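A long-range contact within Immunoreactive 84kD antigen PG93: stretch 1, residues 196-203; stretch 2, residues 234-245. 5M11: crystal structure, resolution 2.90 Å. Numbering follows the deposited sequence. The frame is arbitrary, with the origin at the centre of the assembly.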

# COMPACT_ATOMS: atom_id res chain seq x y z
N VAL A 196 3.73 -28.67 -21.86
CA VAL A 196 2.37 -28.44 -21.39
C VAL A 196 2.41 -27.39 -20.28
O VAL A 196 3.08 -27.60 -19.28
CB VAL A 196 1.61 -29.73 -20.94
CG1 VAL A 196 0.20 -29.40 -20.44
CG2 VAL A 196 1.55 -30.78 -22.05
N THR A 197 1.70 -26.26 -20.50
CA THR A 197 1.60 -25.13 -19.57
C THR A 197 0.32 -25.19 -18.75
O THR A 197 0.21 -24.56 -17.69
CB THR A 197 1.66 -23.81 -20.30
OG1 THR A 197 0.51 -23.68 -21.10
CG2 THR A 197 2.91 -23.64 -21.12
N GLY A 198 -0.66 -25.93 -19.26
CA GLY A 198 -1.93 -26.09 -18.58
C GLY A 198 -2.75 -27.26 -19.04
O GLY A 198 -2.60 -27.71 -20.16
N LEU A 199 -3.66 -27.73 -18.19
CA LEU A 199 -4.58 -28.80 -18.53
C LEU A 199 -5.92 -28.62 -17.78
O LEU A 199 -5.95 -28.03 -16.70
CB LEU A 199 -4.00 -30.23 -18.32
CG LEU A 199 -3.34 -30.60 -17.02
CD1 LEU A 199 -4.33 -30.99 -16.01
CD2 LEU A 199 -2.42 -31.78 -17.21
N GLY A 200 -7.00 -29.12 -18.38
CA GLY A 200 -8.32 -29.04 -17.81
C GLY A 200 -9.22 -30.04 -18.48
O GLY A 200 -8.97 -30.41 -19.61
N ILE A 201 -10.27 -30.47 -17.77
CA ILE A 201 -11.30 -31.42 -18.18
C ILE A 201 -12.51 -30.67 -18.71
O ILE A 201 -12.91 -29.66 -18.15
CB ILE A 201 -11.65 -32.33 -16.99
CG1 ILE A 201 -10.89 -33.64 -17.08
CG2 ILE A 201 -13.11 -32.59 -16.85
CD1 ILE A 201 -9.87 -33.79 -16.08
N VAL A 202 -13.09 -31.18 -19.79
CA VAL A 202 -14.28 -30.60 -20.41
C VAL A 202 -15.06 -31.80 -20.91
O VAL A 202 -14.60 -32.51 -21.79
CB VAL A 202 -13.96 -29.50 -21.48
CG1 VAL A 202 -12.94 -29.95 -22.52
CG2 VAL A 202 -15.22 -28.97 -22.14
N GLY A 203 -16.16 -32.09 -20.24
CA GLY A 203 -17.01 -33.24 -20.51
C GLY A 203 -16.24 -34.52 -20.32
O GLY A 203 -15.50 -34.67 -19.32
N ASP A 234 2.29 -19.02 -26.17
CA ASP A 234 2.13 -18.49 -24.82
C ASP A 234 0.68 -18.02 -24.57
O ASP A 234 0.44 -16.91 -24.07
CB ASP A 234 3.17 -17.38 -24.56
CG ASP A 234 4.60 -17.91 -24.57
OD1 ASP A 234 5.05 -18.43 -23.53
OD2 ASP A 234 5.26 -17.82 -25.64
N SER A 235 -0.27 -18.90 -24.93
CA SER A 235 -1.70 -18.72 -24.70
C SER A 235 -1.99 -19.07 -23.26
O SER A 235 -1.22 -19.85 -22.68
CB SER A 235 -2.51 -19.61 -25.63
OG SER A 235 -2.76 -18.97 -26.87
N ARG A 236 -3.06 -18.52 -22.67
CA ARG A 236 -3.42 -18.82 -21.28
C ARG A 236 -4.64 -19.75 -21.24
O ARG A 236 -5.53 -19.62 -22.08
CB ARG A 236 -3.69 -17.52 -20.50
CG ARG A 236 -2.46 -16.66 -20.21
CD ARG A 236 -2.69 -15.17 -20.49
NE ARG A 236 -2.60 -14.86 -21.92
CZ ARG A 236 -3.18 -13.82 -22.51
NH1 ARG A 236 -3.89 -12.96 -21.79
NH2 ARG A 236 -3.05 -13.63 -23.82
N LEU A 237 -4.69 -20.69 -20.27
CA LEU A 237 -5.84 -21.60 -20.09
C LEU A 237 -6.57 -21.30 -18.79
O LEU A 237 -5.99 -21.42 -17.72
CB LEU A 237 -5.44 -23.10 -20.13
CG LEU A 237 -6.45 -24.14 -19.58
CD1 LEU A 237 -7.59 -24.39 -20.53
CD2 LEU A 237 -5.79 -25.45 -19.34
N TYR A 238 -7.85 -20.94 -18.89
CA TYR A 238 -8.72 -20.69 -17.74
C TYR A 238 -9.69 -21.83 -17.71
O TYR A 238 -10.33 -22.14 -18.71
CB TYR A 238 -9.40 -19.31 -17.80
CG TYR A 238 -8.37 -18.22 -17.96
CD1 TYR A 238 -7.23 -18.19 -17.16
CD2 TYR A 238 -8.44 -17.31 -19.01
CE1 TYR A 238 -6.22 -17.25 -17.36
CE2 TYR A 238 -7.44 -16.36 -19.22
CZ TYR A 238 -6.33 -16.34 -18.39
OH TYR A 238 -5.34 -15.41 -18.55
N VAL A 239 -9.68 -22.52 -16.59
CA VAL A 239 -10.52 -23.68 -16.34
C VAL A 239 -11.79 -23.17 -15.69
O VAL A 239 -11.77 -22.20 -14.92
CB VAL A 239 -9.78 -24.79 -15.53
CG1 VAL A 239 -10.65 -26.02 -15.30
CG2 VAL A 239 -8.50 -25.20 -16.26
N THR A 240 -12.91 -23.78 -16.07
CA THR A 240 -14.26 -23.44 -15.63
C THR A 240 -15.10 -24.73 -15.71
O THR A 240 -14.79 -25.64 -16.50
CB THR A 240 -14.72 -22.27 -16.54
OG1 THR A 240 -14.30 -21.02 -15.98
CG2 THR A 240 -16.16 -22.25 -16.83
N ASP A 241 -16.14 -24.81 -14.87
CA ASP A 241 -17.12 -25.88 -14.82
C ASP A 241 -18.02 -25.88 -16.07
O ASP A 241 -18.64 -26.88 -16.38
CB ASP A 241 -17.99 -25.69 -13.57
CG ASP A 241 -17.54 -26.37 -12.28
OD1 ASP A 241 -16.36 -26.82 -12.21
OD2 ASP A 241 -18.37 -26.49 -11.35
N ARG A 242 -18.09 -24.74 -16.78
CA ARG A 242 -18.86 -24.51 -17.99
C ARG A 242 -18.05 -24.86 -19.28
O ARG A 242 -18.63 -25.22 -20.33
CB ARG A 242 -19.31 -23.03 -18.02
CG ARG A 242 -20.11 -22.59 -19.23
CD ARG A 242 -21.35 -23.42 -19.43
NE ARG A 242 -22.11 -22.93 -20.58
CZ ARG A 242 -22.05 -23.44 -21.80
NH1 ARG A 242 -21.24 -24.46 -22.06
NH2 ARG A 242 -22.77 -22.92 -22.78
N GLY A 243 -16.74 -24.72 -19.20
CA GLY A 243 -15.83 -25.02 -20.30
C GLY A 243 -14.44 -24.50 -20.04
O GLY A 243 -14.16 -24.01 -18.95
N LEU A 244 -13.56 -24.61 -21.06
CA LEU A 244 -12.18 -24.12 -21.00
C LEU A 244 -12.01 -22.90 -21.91
O LEU A 244 -12.56 -22.87 -23.02
CB LEU A 244 -11.15 -25.19 -21.37
CG LEU A 244 -11.35 -26.57 -20.79
CD1 LEU A 244 -10.34 -27.53 -21.39
CD2 LEU A 244 -11.35 -26.56 -19.21
N PHE A 245 -11.23 -21.91 -21.45
CA PHE A 245 -10.98 -20.72 -22.26
C PHE A 245 -9.52 -20.63 -22.60
O PHE A 245 -8.68 -20.54 -21.71
CB PHE A 245 -11.48 -19.46 -21.55
CG PHE A 245 -12.97 -19.46 -21.33
CD1 PHE A 245 -13.83 -18.88 -22.25
CD2 PHE A 245 -13.52 -20.08 -20.21
CE1 PHE A 245 -15.21 -18.89 -22.05
CE2 PHE A 245 -14.91 -20.10 -20.01
CZ PHE A 245 -15.74 -19.50 -20.93

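This is an apolar packing contact in which leucine and valine side chains from one pair of strands settle against the glycine-rich backbone of another strand, with no hydrogen bond crossing between the two stretches. The strand 196-202 and the strand that begins at Arg236 run in nearly the same direction, at an angle of 22°, and their axes come within 7.1 Å. That spacing is close for a layer of side chains between two strands, and the glycines of the first stretch make it possible.

In stretch 1, the positions whose CA-to-CB bonds do or would point toward the partner are Thr197, Gly198, Gly200 and Val202, whereas Leu199 and Ile201 point away. Gly198 lies across from Leu237, with 6.1 Å between their CA atoms, and Gly200 lies across from Val239, at 6.0 Å CA to CA. Leu237, turned toward stretch 1, lays its CD2 methyl directly on the main chain: Leu237 CD2 is 3.6 Å from Gly198 C and 3.3 Å from Leu199 N. An ideal CB on Gly198 would be tightly placed, 3.2 Å from Leu237 CD2. The case is stronger at Gly200, where such an atom would clash with both Leu244 CD2 and Val239 CG2, at 3.0 Å from each. With only hydrogen on its CA, Gly200 lets Val239 CG2 approach to 4.1 Å from Gly200 CA, and the same methyl lies 3.8 Å from Leu199 O.

Leu244 gives up more surface to the contact than any other residue. It belongs to the strand beginning at 244, which is joined to the strand containing Leu237 by backbone hydrogen bonds from Tyr238 N to Phe245 O (3.0 Å) and from Phe245 N to Tyr238 O (2.9 Å). In this arrangement Leu237, Val239 and Leu244 all point toward stretch 1. The branched end of Leu244 spans two carbonyls, with Leu244 CD1 3.7 Å from Gly200 O and Leu244 CD2 3.6 Å from Ile201 O.

Where the glycines give way to Val202, side chain meets side chain: Val202 CG1 packs 3.7 Å from Leu244 CD1. The compact, branched valine fills space beside the leucine, and Val202 CG2 also comes within 4.4 Å of Gly243 CA. Leu237, Leu244 and Val202 are buried, and being purely hydrocarbon they leave no polar side-chain group unpaired; Val239 is partly exposed.

At the other end, exposed Thr197 contributes little, and its hydroxyl is hydrogen-bonded elsewhere in the structure. Altogether 321 Å² is buried, a modest area held by shape and apolar packing.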